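Local coordinates for nicotinate-nucleotide diphosphorylase (Carboxylating) (Streptococcus pyogenes GA06023, PDB 5HUO), which probably catalyses the transfer of phosphoribose from 5-phospho-alpha-D-ribose 1-diphosphate to quinolinate, releasing carbon dioxide and diphosphate, in NAD(+) biosynthesis, at residues Ala152-Phe161 and Ile279-Val290; Arg164-Lys175 and Asn185-Ala193. All blocks are in the same frame, centred on the assembly; numbering follows the deposited sequence.

Contact 1: Ala152-Phe161 and Ile279-Val290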
loop_
_atom_site.group_PDB
_atom_site.type_symbol
_atom_site.label_atom_id
_atom_site.label_comp_id
_atom_site.label_asym_id
_atom_site.label_seq_id
_atom_site.Cartn_x
_atom_site.Cartn_y
_atom_site.Cartn_z
ATOM N N ALA A 152 -11.994 37.455 -18.071
ATOM C CA ALA A 152 -11.166 38.018 -19.128
ATOM C C ALA A 152 -11.651 37.677 -20.544
ATOM O O ALA A 152 -11.588 38.478 -21.472
ATOM C CB ALA A 152 -9.738 37.563 -18.963
ATOM N N LEU A 153 -12.175 36.484 -20.690
ATOM C CA LEU A 153 -12.732 36.027 -21.972
ATOM C C LEU A 153 -14.028 36.766 -22.264
ATOM O O LEU A 153 -14.308 37.103 -23.390
ATOM C CB LEU A 153 -12.993 34.503 -21.933
ATOM C CG LEU A 153 -13.675 33.857 -23.128
ATOM C CD1 LEU A 153 -12.917 34.114 -24.402
ATOM C CD2 LEU A 153 -13.814 32.370 -22.871
ATOM N N GLY A 154 -14.841 36.952 -21.235
ATOM C CA GLY A 154 -16.149 37.608 -21.361
ATOM C C GLY A 154 -17.014 37.078 -22.493
ATOM O O GLY A 154 -17.542 37.830 -23.280
ATOM N N ASP A 155 -17.126 35.759 -22.590
ATOM C CA ASP A 155 -18.089 35.126 -23.502
ATOM C C ASP A 155 -18.600 33.785 -22.935
ATOM O O ASP A 155 -17.931 32.788 -23.013
ATOM C CB ASP A 155 -17.500 34.985 -24.895
ATOM C CG ASP A 155 -18.549 34.579 -25.937
ATOM O OD1 ASP A 155 -19.690 34.246 -25.567
ATOM O OD2 ASP A 155 -18.240 34.550 -27.147
ATOM N N ASP A 156 -19.786 33.817 -22.333
ATOM C CA ASP A 156 -20.548 32.633 -21.857
ATOM C C ASP A 156 -20.617 31.510 -22.848
ATOM O O ASP A 156 -20.671 30.362 -22.467
ATOM C CB ASP A 156 -22.033 33.003 -21.608
ATOM C CG ASP A 156 -22.232 33.902 -20.419
ATOM O OD1 ASP A 156 -21.247 34.214 -19.709
ATOM O OD2 ASP A 156 -23.385 34.309 -20.195
ATOM N N ARG A 157 -20.740 31.860 -24.118
ATOM C CA ARG A 157 -20.903 30.875 -25.180
ATOM C C ARG A 157 -19.654 30.059 -25.396
ATOM O O ARG A 157 -19.710 29.016 -25.976
ATOM C CB ARG A 157 -21.275 31.539 -26.495
ATOM C CG ARG A 157 -22.661 32.174 -26.528
ATOM C CD ARG A 157 -22.771 33.161 -27.690
ATOM N NE ARG A 157 -21.798 34.257 -27.583
ATOM C CZ ARG A 157 -21.713 35.295 -28.408
ATOM N NH1 ARG A 157 -22.521 35.377 -29.460
ATOM N NH2 ARG A 157 -20.806 36.239 -28.186
ATOM N N ILE A 158 -18.525 30.551 -24.921
ATOM C CA ILE A 158 -17.229 29.835 -24.986
ATOM C C ILE A 158 -16.760 29.407 -23.600
ATOM O O ILE A 158 -16.598 30.214 -22.697
ATOM C CB ILE A 158 -16.118 30.684 -25.601
ATOM C CG1 ILE A 158 -16.549 31.177 -26.992
ATOM C CG2 ILE A 158 -14.827 29.882 -25.656
ATOM C CD1 ILE A 158 -15.600 32.153 -27.650
ATOM N N LYS A 159 -16.551 28.117 -23.461
ATOM C CA LYS A 159 -16.161 27.507 -22.204
ATOM C C LYS A 159 -14.659 27.468 -22.048
ATOM O O LYS A 159 -13.902 27.391 -23.025
ATOM C CB LYS A 159 -16.730 26.097 -22.093
ATOM C CG LYS A 159 -18.212 26.080 -21.901
ATOM C CD LYS A 159 -18.790 24.679 -22.057
ATOM C CE LYS A 159 -20.258 24.641 -21.650
ATOM N NZ LYS A 159 -21.136 25.452 -22.542
ATOM N N VAL A 160 -14.250 27.458 -20.799
ATOM C CA VAL A 160 -12.836 27.373 -20.469
ATOM C C VAL A 160 -12.479 26.000 -19.881
ATOM O O VAL A 160 -12.977 25.617 -18.841
ATOM C CB VAL A 160 -12.431 28.459 -19.492
ATOM C CG1 VAL A 160 -10.971 28.263 -19.075
ATOM C CG2 VAL A 160 -12.633 29.814 -20.100
ATOM N N PHE A 161 -11.596 25.278 -20.572
ATOM C CA PHE A 161 -11.240 23.873 -20.239
ATOM C C PHE A 161 -9.816 23.756 -19.748
ATOM O O PHE A 161 -8.951 24.566 -20.075
ATOM C CB PHE A 161 -11.366 22.974 -21.431
ATOM C CG PHE A 161 -12.734 22.414 -21.626
ATOM C CD1 PHE A 161 -13.788 23.230 -21.919
ATOM C CD2 PHE A 161 -12.957 21.058 -21.576
ATOM C CE1 PHE A 161 -15.059 22.716 -22.138
ATOM C CE2 PHE A 161 -14.221 20.526 -21.806
ATOM C CZ PHE A 161 -15.286 21.358 -22.080
ATOM N N ILE A 279 -6.386 35.597 -23.777
ATOM C CA ILE A 279 -7.685 34.896 -23.836
ATOM C C ILE A 279 -8.833 35.739 -24.463
ATOM O O ILE A 279 -9.740 35.198 -25.045
ATOM C CB ILE A 279 -8.099 34.313 -22.473
ATOM C CG1 ILE A 279 -9.280 33.374 -22.652
ATOM C CG2 ILE A 279 -8.479 35.408 -21.508
ATOM C CD1 ILE A 279 -9.430 32.378 -21.546
ATOM N N SER A 280 -8.788 37.058 -24.318
ATOM C CA SER A 280 -9.887 37.953 -24.791
ATOM C C SER A 280 -10.041 37.973 -26.318
ATOM O O SER A 280 -11.111 38.239 -26.838
ATOM C CB SER A 280 -9.664 39.351 -24.283
ATOM O OG SER A 280 -8.394 39.792 -24.713
ATOM N N ARG A 281 -8.985 37.592 -27.021
ATOM C CA ARG A 281 -8.997 37.526 -28.502
ATOM C C ARG A 281 -10.059 36.578 -29.052
ATOM O O ARG A 281 -10.487 36.712 -30.188
ATOM C CB ARG A 281 -7.616 37.152 -29.092
ATOM C CG ARG A 281 -7.258 35.685 -29.063
ATOM C CD ARG A 281 -5.987 35.321 -29.835
ATOM N NE ARG A 281 -5.231 34.290 -29.072
ATOM C CZ ARG A 281 -4.370 33.349 -29.497
ATOM N NH1 ARG A 281 -3.827 32.524 -28.577
ATOM N NH2 ARG A 281 -4.044 33.185 -30.786
ATOM N N PHE A 282 -10.456 35.592 -28.267
ATOM C CA PHE A 282 -11.439 34.606 -28.703
ATOM C C PHE A 282 -12.854 35.110 -28.512
ATOM O O PHE A 282 -13.799 34.472 -28.954
ATOM C CB PHE A 282 -11.243 33.262 -27.999
ATOM C CG PHE A 282 -9.878 32.712 -28.166
ATOM C CD1 PHE A 282 -9.548 31.980 -29.281
ATOM C CD2 PHE A 282 -8.919 32.933 -27.213
ATOM C CE1 PHE A 282 -8.264 31.464 -29.448
ATOM C CE2 PHE A 282 -7.641 32.428 -27.351
ATOM C CZ PHE A 282 -7.305 31.694 -28.471
ATOM N N ARG A 283 -13.016 36.250 -27.854
ATOM C CA ARG A 283 -14.369 36.763 -27.579
ATOM C C ARG A 283 -15.231 36.834 -28.837
ATOM O O ARG A 283 -14.803 37.303 -29.889
ATOM C CB ARG A 283 -14.332 38.121 -26.932
ATOM C CG ARG A 283 -15.683 38.523 -26.380
ATOM C CD ARG A 283 -15.578 39.866 -25.691
ATOM N NE ARG A 283 -14.826 39.797 -24.439
ATOM C CZ ARG A 283 -14.005 40.735 -23.974
ATOM N NH1 ARG A 283 -13.784 41.839 -24.643
ATOM N NH2 ARG A 283 -13.401 40.554 -22.819
ATOM N N GLY A 284 -16.430 36.292 -28.731
ATOM C CA GLY A 284 -17.397 36.331 -29.830
ATOM C C GLY A 284 -17.251 35.350 -30.991
ATOM O O GLY A 284 -18.108 35.342 -31.864
ATOM N N LEU A 285 -16.208 34.524 -31.018
ATOM C CA LEU A 285 -16.099 33.477 -32.065
ATOM C C LEU A 285 -17.070 32.329 -31.823
ATOM O O LEU A 285 -17.512 32.092 -30.725
ATOM C CB LEU A 285 -14.697 32.899 -32.207
ATOM C CG LEU A 285 -13.600 33.953 -32.263
ATOM C CD1 LEU A 285 -12.217 33.349 -32.438
ATOM C CD2 LEU A 285 -13.893 34.972 -33.370
ATOM N N ALA A 286 -17.398 31.638 -32.893
ATOM C CA ALA A 286 -18.311 30.508 -32.834
ATOM C C ALA A 286 -17.458 29.244 -32.703
ATOM O O ALA A 286 -17.459 28.355 -33.548
ATOM C CB ALA A 286 -19.207 30.444 -34.067
ATOM N N ILE A 287 -16.716 29.195 -31.616
ATOM C CA ILE A 287 -16.019 27.986 -31.207
ATOM C C ILE A 287 -16.692 27.558 -29.955
ATOM O O ILE A 287 -17.337 28.359 -29.284
ATOM C CB ILE A 287 -14.520 28.207 -30.965
ATOM C CG1 ILE A 287 -14.279 29.175 -29.809
ATOM C CG2 ILE A 287 -13.879 28.752 -32.217
ATOM C CD1 ILE A 287 -12.821 29.277 -29.425
ATOM N N ASP A 288 -16.502 26.301 -29.620
ATOM C CA ASP A 288 -17.146 25.731 -28.427
ATOM C C ASP A 288 -16.374 25.972 -27.127
ATOM O O ASP A 288 -16.976 26.265 -26.096
ATOM C CB ASP A 288 -17.408 24.264 -28.628
ATOM C CG ASP A 288 -18.315 24.016 -29.836
ATOM O OD1 ASP A 288 -19.543 24.234 -29.696
ATOM O OD2 ASP A 288 -17.791 23.587 -30.890
ATOM N N TYR A 289 -15.055 25.829 -27.179
ATOM C CA TYR A 289 -14.227 26.119 -25.994
ATOM C C TYR A 289 -12.744 26.419 -26.277
ATOM O O TYR A 289 -12.273 26.279 -27.395
ATOM C CB TYR A 289 -14.319 24.994 -25.006
ATOM C CG TYR A 289 -13.726 23.664 -25.439
ATOM C CD1 TYR A 289 -14.430 22.802 -26.260
ATOM C CD2 TYR A 289 -12.537 23.222 -24.922
ATOM C CE1 TYR A 289 -13.938 21.543 -26.557
ATOM C CE2 TYR A 289 -12.029 21.969 -25.221
ATOM C CZ TYR A 289 -12.732 21.126 -26.052
ATOM O OH TYR A 289 -12.210 19.879 -26.375
ATOM N N VAL A 290 -12.066 26.905 -25.246
ATOM C CA VAL A 290 -10.627 27.022 -25.233
ATOM C C VAL A 290 -10.054 26.280 -24.048
ATOM O O VAL A 290 -10.743 26.040 -23.039
ATOM C CB VAL A 290 -10.164 28.464 -25.102
ATOM C CG1 VAL A 290 -10.693 29.265 -26.264
ATOM C CG2 VAL A 290 -10.573 29.088 -23.775
#
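Arg-283 lies against the last turn of helix 122-153 and makes a succession of contacts along its length. Its CB and CG rest on the carbonyl oxygen of Leu-153, at 3.7 and 3.6 Å, and CD packs on Gly-154 O. A bend at chi3 (-71°) then brings NE back to Leu-153 O for a 2.9 Å hydrogen bond, which arrives from above the carbonyl plane. At the tip, NH2 reaches 3.1 Å from Ala-152 O. Gly-154, with positive phi, is the first residue to leave the helix.

Asp-155 marks the next crossing. Its OD2 accepts Gly-284 N on the anti side, while OD1 receives both N and NE of Arg-157: an Asx turn and a salt bridge share one oxygen. Ile-158 follows, its CD1 touching both Phe-282 O and Leu-285 O and 3.9 Å from Ile-287 CG1.

Beyond it the segments pair as parallel strands. Asp-288 O accepts Lys-159 N, Lys-159 O accepts Val-290 N, and Val-290 O accepts Phe-161 N at 2.7 Å. The rings of Phe-161 and Tyr-289 meet at 32°, centroids 4.0 Å apart; Phe-220 of the second subunit also meets the Tyr-289 ring.

Gly-154, Arg-157, Arg-283 and Gly-284 are exposed, whereas the buried Asp-155 carboxylate is satisfied by Gly-284 N and Arg-157; Arg-283 would complement the partial negative charge expected at the helix end.

Contact 2: Arg164-Lys175 and Asn185-Ala193. With SO4 (sulfate ion), chain J; SO4 (sulfate ion), chain I.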
loop_
_atom_site.group_PDB
_atom_site.type_symbol
_atom_site.label_atom_id
_atom_site.label_comp_id
_atom_site.label_asym_id
_atom_site.label_seq_id
_atom_site.Cartn_x
_atom_site.Cartn_y
_atom_site.Cartn_z
ATOM N N ARG A 164 -4.133 18.071 -19.146
ATOM C CA ARG A 164 -3.424 17.073 -18.360
ATOM C C ARG A 164 -2.159 17.605 -17.785
ATOM O O ARG A 164 -1.318 16.863 -17.310
ATOM C CB ARG A 164 -3.128 15.844 -19.191
ATOM C CG ARG A 164 -4.301 14.889 -19.260
ATOM C CD ARG A 164 -4.155 13.881 -20.403
ATOM N NE ARG A 164 -2.930 13.074 -20.306
ATOM C CZ ARG A 164 -1.964 13.101 -21.211
ATOM N NH1 ARG A 164 -2.030 13.910 -22.300
ATOM N NH2 ARG A 164 -0.928 12.344 -21.061
ATOM N N LYS A 165 -1.960 18.915 -17.881
ATOM C CA LYS A 165 -0.719 19.540 -17.375
ATOM C C LYS A 165 -0.956 19.906 -15.937
ATOM O O LYS A 165 -1.150 21.085 -15.581
ATOM C CB LYS A 165 -0.371 20.730 -18.207
ATOM C CG LYS A 165 -0.170 20.327 -19.652
ATOM C CD LYS A 165 0.408 21.457 -20.439
ATOM C CE LYS A 165 0.422 21.098 -21.902
ATOM N NZ LYS A 165 1.215 22.121 -22.680
ATOM N N THR A 166 -1.006 18.857 -15.130
ATOM C CA THR A 166 -1.427 18.936 -13.731
ATOM C C THR A 166 -0.313 18.482 -12.800
ATOM O O THR A 166 0.674 17.921 -13.197
ATOM C CB THR A 166 -2.627 18.047 -13.467
ATOM O OG1 THR A 166 -2.360 16.712 -13.930
ATOM C CG2 THR A 166 -3.851 18.596 -14.181
ATOM N N THR A 167 -0.475 18.807 -11.548
ATOM C CA THR A 167 0.560 18.496 -10.555
ATOM C C THR A 167 0.456 17.019 -10.277
ATOM O O THR A 167 -0.629 16.568 -9.988
ATOM C CB THR A 167 0.309 19.251 -9.227
ATOM O OG1 THR A 167 0.193 20.651 -9.495
ATOM C CG2 THR A 167 1.462 19.033 -8.312
ATOM N N PRO A 168 1.546 16.264 -10.407
ATOM C CA PRO A 168 1.424 14.827 -10.312
ATOM C C PRO A 168 0.738 14.388 -9.046
ATOM O O PRO A 168 0.956 14.951 -7.981
ATOM C CB PRO A 168 2.867 14.351 -10.296
ATOM C CG PRO A 168 3.564 15.352 -11.087
ATOM C CD PRO A 168 2.878 16.663 -10.825
ATOM N N ASN A 169 -0.173 13.454 -9.219
ATOM C CA ASN A 169 -0.956 12.845 -8.098
ATOM C C ASN A 169 -2.001 13.723 -7.419
ATOM O O ASN A 169 -2.513 13.394 -6.377
ATOM C CB ASN A 169 0.014 12.187 -7.092
ATOM C CG ASN A 169 0.802 11.023 -7.735
ATOM O OD1 ASN A 169 0.245 10.238 -8.535
ATOM N ND2 ASN A 169 2.064 10.928 -7.414
ATOM N N LEU A 170 -2.261 14.885 -7.979
ATOM C CA LEU A 170 -3.308 15.739 -7.478
ATOM C C LEU A 170 -4.335 16.128 -8.604
ATOM O O LEU A 170 -5.148 17.020 -8.392
ATOM C CB LEU A 170 -2.762 17.018 -6.848
ATOM C CG LEU A 170 -1.892 16.839 -5.635
ATOM C CD1 LEU A 170 -1.291 18.167 -5.191
ATOM C CD2 LEU A 170 -2.737 16.252 -4.507
ATOM N N ARG A 171 -4.324 15.430 -9.715
ATOM C CA ARG A 171 -5.177 15.801 -10.849
ATOM C C ARG A 171 -6.662 15.949 -10.480
ATOM O O ARG A 171 -7.293 16.916 -10.805
ATOM C CB ARG A 171 -5.048 14.807 -12.011
ATOM C CG ARG A 171 -5.829 15.221 -13.204
ATOM C CD ARG A 171 -5.447 14.411 -14.402
ATOM N NE ARG A 171 -4.114 14.716 -14.871
ATOM C CZ ARG A 171 -3.430 13.974 -15.747
ATOM N NH1 ARG A 171 -3.902 12.850 -16.238
ATOM N NH2 ARG A 171 -2.207 14.323 -16.118
ATOM N N LEU A 172 -7.150 14.987 -9.760
ATOM C CA LEU A 172 -8.493 15.011 -9.265
ATOM C C LEU A 172 -8.870 16.307 -8.575
ATOM O O LEU A 172 -9.992 16.814 -8.738
ATOM C CB LEU A 172 -8.623 13.891 -8.249
ATOM C CG LEU A 172 -9.976 13.623 -7.681
ATOM C CD1 LEU A 172 -10.849 12.995 -8.790
ATOM C CD2 LEU A 172 -9.806 12.647 -6.566
ATOM N N PHE A 173 -7.965 16.792 -7.757
ATOM C CA PHE A 173 -8.227 17.943 -6.873
ATOM C C PHE A 173 -8.176 19.198 -7.730
ATOM O O PHE A 173 -8.977 20.114 -7.573
ATOM C CB PHE A 173 -7.185 18.084 -5.738
ATOM C CG PHE A 173 -7.202 16.984 -4.709
ATOM C CD1 PHE A 173 -6.572 15.804 -4.927
ATOM C CD2 PHE A 173 -7.784 17.157 -3.501
ATOM C CE1 PHE A 173 -6.593 14.786 -3.980
ATOM C CE2 PHE A 173 -7.827 16.139 -2.570
ATOM C CZ PHE A 173 -7.237 14.944 -2.810
ATOM N N GLU A 174 -7.229 19.240 -8.625
ATOM C CA GLU A 174 -7.056 20.386 -9.515
ATOM C C GLU A 174 -8.208 20.473 -10.497
ATOM O O GLU A 174 -8.736 21.523 -10.751
ATOM C CB GLU A 174 -5.706 20.319 -10.214
ATOM C CG GLU A 174 -4.570 20.395 -9.192
ATOM C CD GLU A 174 -3.189 20.458 -9.806
ATOM O OE1 GLU A 174 -2.989 20.024 -10.987
ATOM O OE2 GLU A 174 -2.267 20.945 -9.114
ATOM N N LYS A 175 -8.652 19.343 -10.996
ATOM C CA LYS A 175 -9.793 19.327 -11.928
ATOM C C LYS A 175 -10.984 19.913 -11.208
ATOM O O LYS A 175 -11.801 20.613 -11.803
ATOM C CB LYS A 175 -10.078 17.916 -12.419
ATOM C CG LYS A 175 -8.956 17.383 -13.317
ATOM C CD LYS A 175 -9.239 17.610 -14.802
ATOM C CE LYS A 175 -8.009 17.300 -15.639
ATOM N NZ LYS A 175 -8.270 17.402 -17.098
ATOM N N ASN A 185 -13.877 20.518 -17.305
ATOM C CA ASN A 185 -12.863 19.451 -17.392
ATOM C C ASN A 185 -12.732 18.818 -18.751
ATOM O O ASN A 185 -13.682 18.310 -19.346
ATOM C CB ASN A 185 -13.143 18.367 -16.351
ATOM C CG ASN A 185 -13.009 18.873 -14.903
ATOM O OD1 ASN A 185 -12.206 19.773 -14.610
ATOM N ND2 ASN A 185 -13.765 18.302 -14.019
ATOM N N HIS A 186 -11.493 18.742 -19.184
ATOM C CA HIS A 186 -11.159 17.958 -20.361
ATOM C C HIS A 186 -11.021 16.514 -19.879
ATOM O O HIS A 186 -11.145 16.235 -18.696
ATOM C CB HIS A 186 -9.855 18.504 -20.965
ATOM C CG HIS A 186 -9.759 18.334 -22.444
ATOM N ND1 HIS A 186 -9.894 17.109 -23.058
ATOM C CD2 HIS A 186 -9.596 19.237 -23.435
ATOM C CE1 HIS A 186 -9.838 17.264 -24.365
ATOM N NE2 HIS A 186 -9.669 18.548 -24.621
ATOM N N ARG A 187 -10.652 15.590 -20.739
ATOM C CA ARG A 187 -10.310 14.233 -20.295
ATOM C C ARG A 187 -9.330 14.222 -19.163
ATOM O O ARG A 187 -8.380 15.062 -19.094
ATOM C CB ARG A 187 -9.761 13.413 -21.438
ATOM C CG ARG A 187 -8.412 13.842 -21.953
ATOM C CD ARG A 187 -7.979 12.989 -23.124
ATOM N NE ARG A 187 -6.648 13.397 -23.585
ATOM C CZ ARG A 187 -5.800 12.608 -24.230
ATOM N NH1 ARG A 187 -6.119 11.353 -24.498
ATOM N NH2 ARG A 187 -4.617 13.071 -24.601
ATOM N N PHE A 188 -9.592 13.346 -18.240
ATOM C CA PHE A 188 -8.770 13.121 -17.092
ATOM C C PHE A 188 -7.450 12.446 -17.393
ATOM O O PHE A 188 -6.538 12.406 -16.582
ATOM C CB PHE A 188 -9.479 12.130 -16.195
ATOM C CG PHE A 188 -8.990 12.138 -14.790
ATOM C CD1 PHE A 188 -9.335 13.146 -13.926
ATOM C CD2 PHE A 188 -8.096 11.174 -14.372
ATOM C CE1 PHE A 188 -8.829 13.150 -12.653
ATOM C CE2 PHE A 188 -7.533 11.204 -13.119
ATOM C CZ PHE A 188 -7.917 12.183 -12.244
ATOM N N ASN A 189 -7.399 11.791 -18.525
ATOM C CA ASN A 189 -6.526 10.652 -18.720
ATOM C C ASN A 189 -6.197 10.370 -20.131
ATOM O O ASN A 189 -6.936 10.736 -20.999
ATOM C CB ASN A 189 -7.318 9.442 -18.282
ATOM C CG ASN A 189 -6.619 8.698 -17.273
ATOM O OD1 ASN A 189 -5.469 8.935 -17.076
ATOM N ND2 ASN A 189 -7.288 7.821 -16.591
ATOM N N LEU A 190 -5.198 9.538 -20.334
ATOM C CA LEU A 190 -4.964 8.937 -21.675
ATOM C C LEU A 190 -5.953 7.817 -22.003
ATOM O O LEU A 190 -6.116 7.490 -23.144
ATOM C CB LEU A 190 -3.547 8.385 -21.818
ATOM C CG LEU A 190 -2.469 9.466 -21.827
ATOM C CD1 LEU A 190 -1.088 8.861 -21.753
ATOM C CD2 LEU A 190 -2.600 10.353 -23.061
ATOM N N SER A 191 -6.617 7.306 -20.979
ATOM C CA SER A 191 -7.625 6.261 -21.104
ATOM C C SER A 191 -9.043 6.769 -21.343
ATOM O O SER A 191 -9.877 6.072 -21.774
ATOM C CB SER A 191 -7.617 5.388 -19.844
ATOM O OG SER A 191 -6.375 4.735 -19.662
ATOM N N ASP A 192 -9.301 8.006 -21.013
ATOM C CA ASP A 192 -10.654 8.636 -21.069
ATOM C C ASP A 192 -11.196 8.832 -22.447
ATOM O O ASP A 192 -12.377 8.751 -22.682
ATOM C CB ASP A 192 -10.561 10.058 -20.485
ATOM C CG ASP A 192 -11.047 10.139 -19.118
ATOM O OD1 ASP A 192 -11.632 9.143 -18.596
ATOM O OD2 ASP A 192 -10.898 11.238 -18.540
ATOM N N ALA A 193 -10.317 9.269 -23.321
ATOM C CA ALA A 193 -10.731 9.764 -24.612
ATOM C C ALA A 193 -9.556 9.750 -25.503
ATOM O O ALA A 193 -8.428 9.721 -25.064
ATOM C CB ALA A 193 -11.281 11.200 -24.519
HETATM S S SO4 J . -4.720 16.980 -23.079
HETATM O O1 SO4 J . -5.033 18.263 -23.762
HETATM O O2 SO4 J . -5.702 16.742 -21.994
HETATM O O3 SO4 J . -4.765 15.788 -23.945
HETATM O O4 SO4 J . -3.345 17.117 -22.593
HETATM S S SO4 I . -0.396 25.649 -22.189
HETATM O O1 SO4 I . -0.429 27.034 -22.677
HETATM O O2 SO4 I . -1.777 25.201 -22.019
HETATM O O3 SO4 I . 0.123 24.793 -23.240
HETATM O O4 SO4 I . 0.412 25.478 -20.959
#
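Asn-185 starts the second segment beside the helix that begins at Arg-171, its CG 4.0 Å from Lys-175 CB. The next two residues offer backbone oxygens to the same lysine: Lys-175 NZ bonds to Arg-187 O at 3.1 Å, from above the carbonyl plane, and only weakly to His-186 O. A salt bridge to Asp-162 adds a charged partner for this ammonium group.

The Arg-187 chain, extended from CG to NE, carries its guanidinium to the sulfate of chain J, an ion probably from the crystallisation liquor. Both NE and NH2 donate to O3 of that ion, NH2 at 2.8 Å, with the oxygen at the edge of the guanidinium. NH1 bonds to Ala-193 O, which fixes the rotation of the group. Arg-164 NH1 makes a weak, 3.5 Å bond to O4 of the same ion, so the two guanidiniums, their planes 65° apart, converge on one anion.

Phe-188 turns one ring face to the Arg-171 side chain (CG of the phenylalanine anti to its N, chi1 -161°). Arg-171 CD stands over the ring centre in a CH-pi contact, 3.9 Å from the centroid, while NH1 reaches Phe-188 O at 2.7 Å. Thr-166 OG1, in the arginine's own segment, accepts from NE in the guanidinium plane and thereby orients it.

Leu-190 then lays CD2 over one face of the Arg-164 guanidinium, 3.4 Å from CZ. Asp-49 of the third subunit forms salt bridges with both Arg-164 and Arg-171. Arg-164 and Arg-187 gathered round one sulfate, with Lys-165 NZ bonded to O3 of the chain I sulfate at 2.9 Å, are consistent with the anion-binding active site of quinolinate phosphoribosyltransferases.

Along the chain the order is 152-161, 164-175, 185-193, 279-290, so both halves of contact 2 fall between those of contact 1. The centres are 22 Å apart, yet the contacts meet: Phe-161 CE2 packs 3.4 Å from Asn-185 O. Glu-269 also joins them, hydrogen-bonded to His-186 and weakly to Tyr-289. Contact 1 pairs edge strand 159-161 with 289-291 in the six-stranded parallel sheet. The chain then passes through helix 171-180 and the loop of contact 2 to strand 194-196, the other edge. This fits the family's open alpha/beta barrel: Arg-164 and Lys-165 lie just beyond the C-terminal end of strand 159-161, consistent with an active site there. Both contacts touch the second subunit.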